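Local coordinates for cellulosomal scaffoldin adaptor protein B (Acetivibrio cellulolyticus, PDB 3FNK) that probably binds dockerin modules through cohesins such as this second type II module, serving as an adaptor scaffoldin in cellulosome assembly, at residues A[9-14]-A[165-170]; A[56-61]-A[120-125]; A[79-84]-A[100-105]; A[128-133]-A[171-176]. One frame throughout, in Å; residues are numbered along the deposited sequence. Where two conformers were deposited one is given.

Interaction 1: A[9-14]-A[165-170]; sequences ASYITM and FVIQPG
Ile167 lays its CD1 methyl over one face of the Tyr11 ring, 4.0 Å from the ring centroid and 28° off the normal, in a CH-pi contact that leans toward the CG end. Tyr11 CG stands between the backbone N and the carbonyl carbon (chi1 59°), where it is the ring atom nearest the methyl; the far end of the ring leads away from residues 165-170. On this same face of the sheet the CB atoms of Tyr11 and Phe165 meet. The Phe165 ring has Ser10 O near its plane at the edge and Ala9 CB approaching obliquely, 4.2 Å from CE1. Thr13 also turns its side chain to this face, and OG1 donates to Ile167 O, although the modelled length is short enough to leave its detail doubtful. On the reverse face Ile12 and Val166 run side by side, pointing the same way, with their CG2 atoms 3.9 Å apart; Ile12 goes on to pack against Thr150 and Leu152 of strand 150-154. Farther along, Pro169 CB rests on Met14 CB at 3.8 Å, the two side chains crossing obliquely. Beneath this alternation runs the parallel backbone ladder: Phe165 N to Ser10 O, Ile12 N to Phe165 O at 2.9 Å, and Ile167 N to Ile12 O at 3.0 Å. With strand 26-34 on its other edge, strand 11-16 is thus flanked by two partners, and the parallel pairing of the first and last strands is the closure characteristic of the cohesin jelly-roll sandwich.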
loop_
_atom_site.group_PDB
_atom_site.type_symbol
_atom_site.label_atom_id
_atom_site.label_comp_id
_atom_site.label_asym_id
_atom_site.label_seq_id
_atom_site.Cartn_x
_atom_site.Cartn_y
_atom_site.Cartn_z
ATOM N N ALA A 9 -0.660 11.839 -14.643
ATOM C CA ALA A 9 -1.238 10.501 -14.887
ATOM C C ALA A 9 -1.799 9.913 -13.571
ATOM O O ALA A 9 -1.341 10.269 -12.478
ATOM C CB ALA A 9 -0.186 9.570 -15.473
ATOM N N SER A 10 -2.812 9.064 -13.680
ATOM C CA SER A 10 -3.381 8.376 -12.515
ATOM C C SER A 10 -2.490 7.208 -12.149
ATOM O O SER A 10 -2.070 6.437 -13.028
ATOM C CB SER A 10 -4.786 7.877 -12.835
ATOM O OG SER A 10 -5.609 8.986 -13.093
ATOM N N TYR A 11 -2.187 7.063 -10.861
ATOM C CA TYR A 11 -1.409 5.892 -10.443
ATOM C C TYR A 11 -1.651 5.479 -8.993
ATOM O O TYR A 11 -2.329 6.170 -8.224
ATOM C CB TYR A 11 0.079 6.152 -10.621
ATOM C CG TYR A 11 0.579 7.331 -9.854
ATOM C CD1 TYR A 11 0.872 7.226 -8.505
ATOM C CD2 TYR A 11 0.824 8.556 -10.491
ATOM C CE1 TYR A 11 1.355 8.320 -7.799
ATOM C CE2 TYR A 11 1.311 9.652 -9.798
ATOM C CZ TYR A 11 1.576 9.522 -8.449
ATOM O OH TYR A 11 2.056 10.597 -7.719
ATOM N N ILE A 12 -1.075 4.342 -8.666
ATOM C CA ILE A 12 -0.826 3.948 -7.304
ATOM C C ILE A 12 0.642 3.627 -7.178
ATOM O O ILE A 12 1.234 2.972 -8.046
ATOM C CB ILE A 12 -1.734 2.739 -6.846
ATOM C CG1 ILE A 12 -1.461 2.394 -5.371
ATOM C CG2 ILE A 12 -1.593 1.547 -7.784
ATOM C CD1 ILE A 12 -2.484 1.359 -4.744
ATOM N N THR A 13 1.248 4.075 -6.090
ATOM C CA THR A 13 2.631 3.736 -5.918
ATOM C C THR A 13 2.993 3.483 -4.451
ATOM O O THR A 13 2.150 3.636 -3.552
ATOM C CB THR A 13 3.540 4.843 -6.565
ATOM O OG1 THR A 13 4.832 4.285 -6.852
ATOM C CG2 THR A 13 3.670 6.014 -5.659
ATOM N N MET A 14 4.245 3.071 -4.234
ATOM C CA MET A 14 4.885 3.091 -2.900
ATOM C C MET A 14 6.079 4.057 -2.883
ATOM O O MET A 14 6.952 3.939 -3.748
ATOM C CB MET A 14 5.353 1.675 -2.554
ATOM C CG MET A 14 5.691 1.462 -1.092
ATOM S SD MET A 14 6.269 -0.221 -0.860
ATOM C CE MET A 14 4.815 -1.151 -1.378
ATOM N N PHE A 165 -1.706 3.549 -13.584
ATOM C CA PHE A 165 -0.415 2.874 -13.573
ATOM C C PHE A 165 -0.070 2.390 -12.186
ATOM O O PHE A 165 -0.384 3.047 -11.215
ATOM C CB PHE A 165 0.689 3.848 -14.035
ATOM C CG PHE A 165 0.537 4.271 -15.486
ATOM C CD1 PHE A 165 -0.225 5.393 -15.816
ATOM C CD2 PHE A 165 1.141 3.523 -16.516
ATOM C CE1 PHE A 165 -0.388 5.779 -17.178
ATOM C CE2 PHE A 165 0.986 3.885 -17.878
ATOM C CZ PHE A 165 0.234 5.032 -18.202
ATOM N N VAL A 166 0.582 1.242 -12.098
ATOM C CA VAL A 166 1.167 0.774 -10.826
ATOM C C VAL A 166 2.664 1.075 -10.911
ATOM O O VAL A 166 3.337 0.460 -11.716
ATOM C CB VAL A 166 0.918 -0.755 -10.658
ATOM C CG1 VAL A 166 1.676 -1.315 -9.480
ATOM C CG2 VAL A 166 -0.629 -1.056 -10.547
ATOM N N ILE A 167 3.170 2.030 -10.131
ATOM C CA ILE A 167 4.558 2.453 -10.261
ATOM C C ILE A 167 5.333 1.765 -9.142
ATOM O O ILE A 167 5.101 2.047 -7.985
ATOM C CB ILE A 167 4.712 3.990 -10.177
ATOM C CG1 ILE A 167 3.893 4.664 -11.294
ATOM C CG2 ILE A 167 6.207 4.412 -10.243
ATOM C CD1 ILE A 167 3.715 6.217 -11.189
ATOM N N GLN A 168 6.183 0.812 -9.504
ATOM C CA GLN A 168 6.984 0.042 -8.527
ATOM C C GLN A 168 7.985 0.954 -7.823
ATOM O O GLN A 168 8.492 1.887 -8.432
ATOM C CB GLN A 168 7.662 -1.142 -9.210
ATOM C CG GLN A 168 6.710 -2.046 -9.992
ATOM C CD GLN A 168 5.884 -2.948 -9.102
ATOM O OE1 GLN A 168 5.908 -2.827 -7.883
ATOM N NE2 GLN A 168 5.138 -3.854 -9.713
ATOM N N PRO A 169 8.241 0.729 -6.525
ATOM C CA PRO A 169 8.949 1.744 -5.726
ATOM C C PRO A 169 10.445 1.938 -5.961
ATOM O O PRO A 169 10.978 2.991 -5.586
ATOM C CB PRO A 169 8.742 1.264 -4.285
ATOM C CG PRO A 169 8.475 -0.183 -4.414
ATOM C CD PRO A 169 7.721 -0.361 -5.682
ATOM N N GLY A 170 11.136 0.962 -6.530
ATOM C CA GLY A 170 12.599 1.142 -6.710
ATOM C C GLY A 170 13.445 0.546 -5.587
ATOM O O GLY A 170 12.930 0.244 -4.501
#

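Interaction 2: A[56-61]-A[120-125]; sequences VNPKTG and LAVVGF
Val56 and Gly124 form an antiparallel hydrogen-bonded pair where strand 53-56 ends against strand 118-127, one of the strand pairings of the cohesin beta sandwich, and the chain then leaves the sheet through an Asx turn. The sheet side of this contact is tight. Val56 N gives a nearly straight bond (170°) to Gly124 O over 3.0 Å, yet stands well above the plane of that carbonyl; the return bond, from Gly124 N to Val56 O, is more bent at the hydrogen. Gly124 carries no side chain, and it is on that side that Val56 O and Pro58 CA crowd in, Pro58 CA coming within 3.9 Å of Gly124 CA. Separately, Val56 CG2, the methyl set between the backbone N and the carbonyl carbon, lies 3.7 Å from Gly124 C. Pro58 sets CG against Val122 CG1 at 3.9 Å, the two side chains crossing. Thr71, of strand 71-72, touches both Pro58 and Val122, so the proline is buried between neighbours.

The other half of the segment is different in character. Lys59 and Thr60 are exposed and make no contact with residues 120-125; the turn there is held by its own bonds, including Gly61 N to Asn57 O. The Asn57 CB points away from the strand; CG is anti to the backbone N (chi1 -178°), and OD1 accepts from Lys59 N and Thr60 N, each at 2.8 Å, the two donors arriving from opposite faces of the amide plane.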
loop_
_atom_site.group_PDB
_atom_site.type_symbol
_atom_site.label_atom_id
_atom_site.label_comp_id
_atom_site.label_asym_id
_atom_site.label_seq_id
_atom_site.Cartn_x
_atom_site.Cartn_y
_atom_site.Cartn_z
ATOM N N VAL A 56 7.427 -4.574 9.835
ATOM C CA VAL A 56 7.189 -4.125 11.184
ATOM C C VAL A 56 6.206 -2.966 11.168
ATOM O O VAL A 56 5.971 -2.346 10.118
ATOM C CB VAL A 56 8.491 -3.599 11.873
ATOM C CG1 VAL A 56 9.501 -4.710 12.033
ATOM C CG2 VAL A 56 9.093 -2.434 11.091
ATOM N N ASN A 57 5.664 -2.644 12.341
ATOM C CA ASN A 57 4.967 -1.389 12.518
ATOM C C ASN A 57 5.970 -0.254 12.305
ATOM O O ASN A 57 7.065 -0.306 12.890
ATOM C CB ASN A 57 4.345 -1.313 13.911
ATOM C CG ASN A 57 3.561 -0.028 14.137
ATOM O OD1 ASN A 57 4.123 1.056 14.166
ATOM N ND2 ASN A 57 2.259 -0.154 14.318
ATOM N N PRO A 58 5.611 0.761 11.460
ATOM C CA PRO A 58 6.523 1.856 11.113
ATOM C C PRO A 58 6.751 2.847 12.240
ATOM O O PRO A 58 7.835 3.453 12.301
ATOM C CB PRO A 58 5.802 2.561 9.955
ATOM C CG PRO A 58 4.373 2.300 10.206
ATOM C CD PRO A 58 4.321 0.902 10.753
ATOM N N LYS A 59 5.764 3.038 13.116
ATOM C CA LYS A 59 5.943 4.008 14.209
ATOM C C LYS A 59 6.278 3.415 15.572
ATOM O O LYS A 59 6.512 4.174 16.515
ATOM C CB LYS A 59 4.796 5.032 14.305
ATOM C CG LYS A 59 3.441 4.528 14.807
ATOM C CD LYS A 59 2.542 5.740 15.179
ATOM C CE LYS A 59 1.126 5.649 14.573
ATOM N NZ LYS A 59 0.255 4.722 15.338
ATOM N N THR A 60 6.311 2.078 15.676
ATOM C CA THR A 60 6.749 1.402 16.913
ATOM C C THR A 60 7.943 0.475 16.690
ATOM O O THR A 60 8.851 0.452 17.497
ATOM C CB THR A 60 5.614 0.618 17.634
ATOM O OG1 THR A 60 5.275 -0.546 16.869
ATOM C CG2 THR A 60 4.382 1.497 17.860
ATOM N N GLY A 61 7.954 -0.276 15.595
ATOM C CA GLY A 61 9.075 -1.172 15.289
ATOM C C GLY A 61 8.725 -2.628 15.534
ATOM O O GLY A 61 9.520 -3.538 15.235
ATOM N N LEU A 120 -2.518 6.034 1.520
ATOM C CA LEU A 120 -3.457 4.964 1.847
ATOM C C LEU A 120 -3.055 4.140 3.053
ATOM O O LEU A 120 -3.909 3.631 3.768
ATOM C CB LEU A 120 -3.621 4.004 0.644
ATOM C CG LEU A 120 -4.168 4.571 -0.676
ATOM C CD1 LEU A 120 -4.483 3.417 -1.590
ATOM C CD2 LEU A 120 -5.412 5.421 -0.454
ATOM N N ALA A 121 -1.748 3.989 3.253
ATOM C CA ALA A 121 -1.235 2.981 4.147
ATOM C C ALA A 121 0.273 3.109 4.295
ATOM O O ALA A 121 1.021 3.364 3.298
ATOM C CB ALA A 121 -1.585 1.603 3.619
ATOM N N VAL A 122 0.717 2.912 5.533
ATOM C CA VAL A 122 2.131 2.927 5.859
ATOM C C VAL A 122 2.517 1.613 6.530
ATOM O O VAL A 122 1.877 1.150 7.485
ATOM C CB VAL A 122 2.512 4.098 6.772
ATOM C CG1 VAL A 122 4.041 4.219 6.866
ATOM C CG2 VAL A 122 1.910 5.391 6.292
ATOM N N VAL A 123 3.555 1.003 5.984
ATOM C CA VAL A 123 4.135 -0.187 6.511
ATOM C C VAL A 123 5.612 0.122 6.805
ATOM O O VAL A 123 6.193 1.014 6.181
ATOM C CB VAL A 123 3.985 -1.281 5.470
ATOM C CG1 VAL A 123 4.693 -2.530 5.880
ATOM C CG2 VAL A 123 2.486 -1.562 5.243
ATOM N N GLY A 124 6.208 -0.607 7.753
ATOM C CA GLY A 124 7.622 -0.461 8.111
ATOM C C GLY A 124 8.414 -1.627 7.560
ATOM O O GLY A 124 7.902 -2.755 7.461
ATOM N N PHE A 125 9.653 -1.361 7.153
ATOM C CA PHE A 125 10.546 -2.439 6.739
ATOM C C PHE A 125 11.878 -2.260 7.479
ATOM O O PHE A 125 12.609 -1.283 7.231
ATOM C CB PHE A 125 10.750 -2.434 5.222
ATOM C CG PHE A 125 9.591 -3.015 4.437
ATOM C CD1 PHE A 125 8.802 -2.199 3.635
ATOM C CD2 PHE A 125 9.300 -4.379 4.494
ATOM C CE1 PHE A 125 7.736 -2.744 2.900
ATOM C CE2 PHE A 125 8.227 -4.925 3.797
ATOM C CZ PHE A 125 7.447 -4.113 2.985
#

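Interaction 3: A[79-84]-A[100-105]; sequences EDYGPI and RSYTAL
Ile84 and Ser101 make an antiparallel hydrogen-bonded pair at the open end of the beta hairpin 83-87/95-102, with Ile84 N bonded to Ser101 O and Ser101 N to Ile84 O. Beyond this pair the two segments stay close and remain bonded. Tyr81 O accepts from Ala104 N at 2.9 Å and from Thr103 N at 3.0 Å, the first donor lying above the carbonyl plane. Gly82 O takes the Thr103 hydroxyl in its plane, on a lone pair, OG1 being 2.6 Å away; OG1 sits between the backbone N and carbonyl carbon of its residue (chi1 50°). The aromatic part is a T-shaped stack in which the edge of Tyr81 meets the face of Tyr102, centroids 5.1 Å apart and planes at 84°. Tyr81 CB also lies over that face, 3.5 Å from the Tyr102 centroid. Pro83, which touches the Tyr102 ring, has the extended Arg100 alongside it, NH2 reaching within 3.5 Å of Pro83 CB, while Arg100 NE bonds Leu76 O. Tyr102 OH is held by Glu115 and Ser78. Ala104 is the N-cap of helix 105-111, whose Tyr108 meets both tyrosine rings, and strand 39-47 pairs with the far edge of strand 95-102.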
loop_
_atom_site.group_PDB
_atom_site.type_symbol
_atom_site.label_atom_id
_atom_site.label_comp_id
_atom_site.label_asym_id
_atom_site.label_seq_id
_atom_site.Cartn_x
_atom_site.Cartn_y
_atom_site.Cartn_z
ATOM N N GLU A 79 -14.730 8.649 9.575
ATOM C CA GLU A 79 -15.500 7.650 10.315
ATOM C C GLU A 79 -16.940 7.554 9.865
ATOM O O GLU A 79 -17.490 6.474 9.837
ATOM C CB GLU A 79 -15.402 7.838 11.838
ATOM C CG GLU A 79 -14.051 7.361 12.475
ATOM C CD GLU A 79 -13.575 5.894 12.093
ATOM O OE1 GLU A 79 -14.374 4.908 12.087
ATOM O OE2 GLU A 79 -12.362 5.724 11.815
ATOM N N ASP A 80 -17.518 8.673 9.451
ATOM C CA ASP A 80 -18.837 8.708 8.817
ATOM C C ASP A 80 -19.085 7.734 7.668
ATOM O O ASP A 80 -20.241 7.377 7.395
ATOM C CB ASP A 80 -19.144 10.122 8.337
ATOM C CG ASP A 80 -19.338 11.082 9.491
ATOM O OD1 ASP A 80 -19.345 10.610 10.658
ATOM O OD2 ASP A 80 -19.461 12.293 9.227
ATOM N N TYR A 81 -18.018 7.320 6.979
ATOM C CA TYR A 81 -18.176 6.462 5.785
ATOM C C TYR A 81 -17.880 4.994 6.110
ATOM O O TYR A 81 -17.917 4.116 5.236
ATOM C CB TYR A 81 -17.275 6.978 4.659
ATOM C CG TYR A 81 -17.479 8.434 4.300
ATOM C CD1 TYR A 81 -16.434 9.186 3.747
ATOM C CD2 TYR A 81 -18.716 9.049 4.464
ATOM C CE1 TYR A 81 -16.603 10.505 3.420
ATOM C CE2 TYR A 81 -18.895 10.372 4.138
ATOM C CZ TYR A 81 -17.837 11.084 3.616
ATOM O OH TYR A 81 -18.019 12.381 3.274
ATOM N N GLY A 82 -17.629 4.721 7.385
ATOM C CA GLY A 82 -17.501 3.346 7.879
ATOM C C GLY A 82 -16.340 2.570 7.250
ATOM O O GLY A 82 -16.552 1.571 6.569
ATOM N N PRO A 83 -15.107 3.026 7.470
ATOM C CA PRO A 83 -13.950 2.263 6.952
ATOM C C PRO A 83 -13.719 0.920 7.690
ATOM O O PRO A 83 -13.925 0.818 8.905
ATOM C CB PRO A 83 -12.764 3.207 7.189
ATOM C CG PRO A 83 -13.196 4.060 8.359
ATOM C CD PRO A 83 -14.701 4.256 8.153
ATOM N N ILE A 84 -13.374 -0.105 6.932
ATOM C CA ILE A 84 -12.972 -1.351 7.527
ATOM C C ILE A 84 -11.578 -1.676 6.949
ATOM O O ILE A 84 -11.306 -1.396 5.765
ATOM C CB ILE A 84 -14.098 -2.417 7.310
ATOM C CG1 ILE A 84 -13.836 -3.693 8.094
ATOM C CG2 ILE A 84 -14.347 -2.698 5.830
ATOM C CD1 ILE A 84 -14.951 -4.730 7.898
ATOM N N ARG A 100 -8.331 -1.864 2.769
ATOM C CA ARG A 100 -9.129 -0.921 3.487
ATOM C C ARG A 100 -10.159 -0.316 2.541
ATOM O O ARG A 100 -9.784 0.167 1.441
ATOM C CB ARG A 100 -8.220 0.154 4.089
ATOM C CG ARG A 100 -8.945 1.100 5.004
ATOM C CD ARG A 100 -8.021 2.091 5.726
ATOM N NE ARG A 100 -8.817 2.980 6.581
ATOM C CZ ARG A 100 -8.833 2.965 7.926
ATOM N NH1 ARG A 100 -8.092 2.086 8.611
ATOM N NH2 ARG A 100 -9.587 3.853 8.595
ATOM N N SER A 101 -11.432 -0.301 2.965
ATOM C CA SER A 101 -12.530 0.283 2.178
ATOM C C SER A 101 -13.538 1.047 3.057
ATOM O O SER A 101 -13.731 0.699 4.198
ATOM C CB SER A 101 -13.358 -0.797 1.462
ATOM O OG SER A 101 -12.819 -1.189 0.215
ATOM N N TYR A 102 -14.182 2.069 2.498
ATOM C CA TYR A 102 -15.421 2.590 3.051
ATOM C C TYR A 102 -16.559 1.618 2.775
ATOM O O TYR A 102 -16.590 0.980 1.712
ATOM C CB TYR A 102 -15.728 3.928 2.399
ATOM C CG TYR A 102 -14.872 5.081 2.908
ATOM C CD1 TYR A 102 -14.450 6.103 2.045
ATOM C CD2 TYR A 102 -14.481 5.147 4.238
ATOM C CE1 TYR A 102 -13.684 7.171 2.503
ATOM C CE2 TYR A 102 -13.693 6.199 4.708
ATOM C CZ TYR A 102 -13.324 7.234 3.842
ATOM O OH TYR A 102 -12.539 8.276 4.312
ATOM N N THR A 103 -17.515 1.529 3.701
ATOM C CA THR A 103 -18.677 0.658 3.530
ATOM C C THR A 103 -19.994 1.438 3.388
ATOM O O THR A 103 -20.938 0.951 2.736
ATOM C CB THR A 103 -18.826 -0.341 4.726
ATOM O OG1 THR A 103 -18.764 0.376 5.957
ATOM C CG2 THR A 103 -17.722 -1.386 4.693
ATOM N N ALA A 104 -20.051 2.630 3.984
ATOM C CA ALA A 104 -21.244 3.498 3.906
ATOM C C ALA A 104 -21.135 4.392 2.644
ATOM O O ALA A 104 -20.925 5.627 2.734
ATOM C CB ALA A 104 -21.381 4.370 5.194
ATOM N N LEU A 105 -21.228 3.750 1.482
ATOM C CA LEU A 105 -20.901 4.407 0.198
ATOM C C LEU A 105 -21.916 5.465 -0.153
ATOM O O LEU A 105 -21.565 6.516 -0.681
ATOM C CB LEU A 105 -20.827 3.377 -0.924
ATOM C CG LEU A 105 -19.732 2.323 -0.674
ATOM C CD1 LEU A 105 -19.645 1.449 -1.899
ATOM C CD2 LEU A 105 -18.374 3.049 -0.375
HETATM O O HOH W 1 -10.359 3.120 11.396
#

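Interaction 4: A[128-133]-A[171-176]; sequences LQKKAT and EINSAP
Thr133 and Ile172 form a single antiparallel beta bridge between two loops of the cohesin sandwich, the one that follows strand 118-127 and the C-terminal tail beyond strand 165-167. Each backbone satisfies the other. Thr133 N donates to Ile172 O at 3.0 Å, lying in the carbonyl plane, and Ile172 N answers to Thr133 O, a bond modelled at 2.6 Å, short enough that its exact length is doubtful. The two carbonyl oxygens come near each other but, both being acceptors, are not bonded. Around this pair the side chains of Thr133 and Ile172 lie side by side, pointing the same way, with Thr133 CG2 3.7 Å from Ile172 CB, a placement in which the methyl sits between the backbone N and the carbonyl carbon. Next to the bridge, Asn173 O receives a CA-H...O contact from Ala132 CA at 3.4 Å. The tail is also tied to a third region: in the conformer given, Asn173 OD1 accepts from Ala21 N, and the Asn173 backbone pairs with Asn19. The Glu171 carboxylate is bonded within its own segment: Ser174 OG, 2.6 Å away, donates to OE2 on its anti lone pair, the one away from OE1.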
loop_
_atom_site.group_PDB
_atom_site.type_symbol
_atom_site.label_atom_id
_atom_site.label_comp_id
_atom_site.label_asym_id
_atom_site.label_seq_id
_atom_site.Cartn_x
_atom_site.Cartn_y
_atom_site.Cartn_z
ATOM N N LEU A 128 17.433 -6.214 7.729
ATOM C CA LEU A 128 18.028 -7.419 8.326
ATOM C C LEU A 128 19.419 -7.752 7.745
ATOM O O LEU A 128 20.177 -8.547 8.313
ATOM C CB LEU A 128 17.114 -8.629 8.104
ATOM C CG LEU A 128 15.734 -8.642 8.770
ATOM C CD1 LEU A 128 15.002 -9.903 8.373
ATOM C CD2 LEU A 128 15.854 -8.543 10.280
ATOM N N GLN A 129 19.717 -7.159 6.596
ATOM C CA GLN A 129 20.989 -7.288 5.898
ATOM C C GLN A 129 21.060 -5.998 5.097
ATOM O O GLN A 129 20.064 -5.611 4.452
ATOM C CB GLN A 129 20.955 -8.464 4.916
ATOM C CG GLN A 129 21.073 -9.843 5.514
ATOM C CD GLN A 129 20.869 -10.951 4.477
ATOM O OE1 GLN A 129 21.183 -10.786 3.291
ATOM N NE2 GLN A 129 20.349 -12.090 4.921
ATOM N N LYS A 130 22.199 -5.310 5.141
ATOM C CA LYS A 130 22.420 -4.192 4.238
ATOM C C LYS A 130 22.783 -4.741 2.840
ATOM O O LYS A 130 23.931 -4.665 2.402
ATOM C CB LYS A 130 23.480 -3.255 4.805
ATOM C CG LYS A 130 23.468 -1.898 4.156
ATOM C CD LYS A 130 23.963 -0.843 5.106
ATOM C CE LYS A 130 24.349 0.430 4.355
ATOM N NZ LYS A 130 25.717 0.322 3.784
ATOM N N LYS A 131 21.790 -5.315 2.161
ATOM C CA LYS A 131 21.964 -6.016 0.888
ATOM C C LYS A 131 20.928 -5.507 -0.123
ATOM O O LYS A 131 19.805 -5.149 0.262
ATOM C CB LYS A 131 21.814 -7.524 1.110
ATOM C CG LYS A 131 21.761 -8.365 -0.152
ATOM C CD LYS A 131 21.689 -9.849 0.181
ATOM C CE LYS A 131 21.742 -10.711 -1.073
ATOM N NZ LYS A 131 21.760 -12.170 -0.727
ATOM N N ALA A 132 21.305 -5.476 -1.407
ATOM C CA ALA A 132 20.467 -4.917 -2.484
ATOM C C ALA A 132 19.101 -5.578 -2.549
ATOM O O ALA A 132 18.989 -6.791 -2.745
ATOM C CB ALA A 132 21.170 -5.038 -3.857
ATOM N N THR A 133 18.054 -4.778 -2.404
ATOM C CA THR A 133 16.731 -5.377 -2.253
ATOM C C THR A 133 15.591 -4.525 -2.798
ATOM O O THR A 133 15.589 -3.295 -2.669
ATOM C CB THR A 133 16.480 -5.808 -0.756
ATOM O OG1 THR A 133 15.494 -6.843 -0.695
ATOM C CG2 THR A 133 16.103 -4.639 0.130
ATOM N N GLU A 171 14.741 0.399 -5.843
ATOM C CA GLU A 171 15.605 -0.457 -5.019
ATOM C C GLU A 171 15.937 0.118 -3.645
ATOM O O GLU A 171 15.939 1.331 -3.447
ATOM C CB GLU A 171 16.874 -0.839 -5.788
ATOM C CG GLU A 171 17.539 -2.133 -5.299
ATOM C CD GLU A 171 18.518 -2.711 -6.306
ATOM O OE1 GLU A 171 18.324 -3.876 -6.736
ATOM O OE2 GLU A 171 19.477 -1.998 -6.674
ATOM N N ILE A 172 16.178 -0.782 -2.692
ATOM C CA ILE A 172 16.596 -0.392 -1.347
ATOM C C ILE A 172 18.052 -0.797 -1.151
ATOM O O ILE A 172 18.474 -1.891 -1.597
ATOM C CB ILE A 172 15.666 -0.973 -0.242
ATOM C CG1 ILE A 172 14.347 -0.187 -0.215
ATOM C CG2 ILE A 172 16.301 -0.867 1.154
ATOM C CD1 ILE A 172 13.286 -0.720 0.789
ATOM N N ASN A 173 18.815 0.081 -0.500
ATOM C CA ASN A 173 20.264 -0.090 -0.320
ATOM C C ASN A 173 20.917 -0.625 -1.591
ATOM O O ASN A 173 21.411 -1.761 -1.617
ATOM C CB ASN A 173 20.573 -1.002 0.876
ATOM C CG ASN A 173 20.390 -0.305 2.216
ATOM O OD1 ASN A 173 20.629 0.888 2.347
ATOM N ND2 ASN A 173 19.973 -1.062 3.221
ATOM N N SER A 174 20.880 0.183 -2.653
ATOM C CA SER A 174 21.409 -0.227 -3.953
ATOM C C SER A 174 22.910 -0.346 -3.907
ATOM O O SER A 174 23.573 0.520 -3.336
ATOM C CB SER A 174 21.033 0.792 -5.025
ATOM O OG SER A 174 19.896 0.344 -5.726
ATOM N N ALA A 175 23.435 -1.428 -4.482
ATOM C CA ALA A 175 24.872 -1.640 -4.561
ATOM C C ALA A 175 25.479 -0.566 -5.475
ATOM O O ALA A 175 25.382 -0.689 -6.697
ATOM C CB ALA A 175 25.162 -3.033 -5.088
ATOM N N PRO A 176 26.083 0.503 -4.893
ATOM C CA PRO A 176 26.616 1.562 -5.769
ATOM C C PRO A 176 27.938 1.135 -6.408
ATOM O O PRO A 176 28.324 1.628 -7.470
ATOM C CB PRO A 176 26.843 2.741 -4.811
ATOM C CG PRO A 176 27.052 2.118 -3.446
ATOM C CD PRO A 176 26.478 0.704 -3.478
#

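Interactions 1 and 2 share the mixed sheet: strand 11-16 and strand 118-127 both pair with strand 26-34, and Ile12 CD1 packs 4.3 Å from Leu120 CD1, although the contact centres lie about 19 Å apart. Interaction 3 belongs to the other, antiparallel sheet and is nested in sequence within the loop closed by interaction 2, itself nested within interaction 1. Interaction 4 crosses interaction 1 along the chain: residues 171-176 follow 165-170 directly, and its centre is about 38 Å from that of interaction 3. Together they illustrate how a sandwich joins distant sequence: terminal strands pair, loops are bonded to strands, and the tail is fixed to the body of the module.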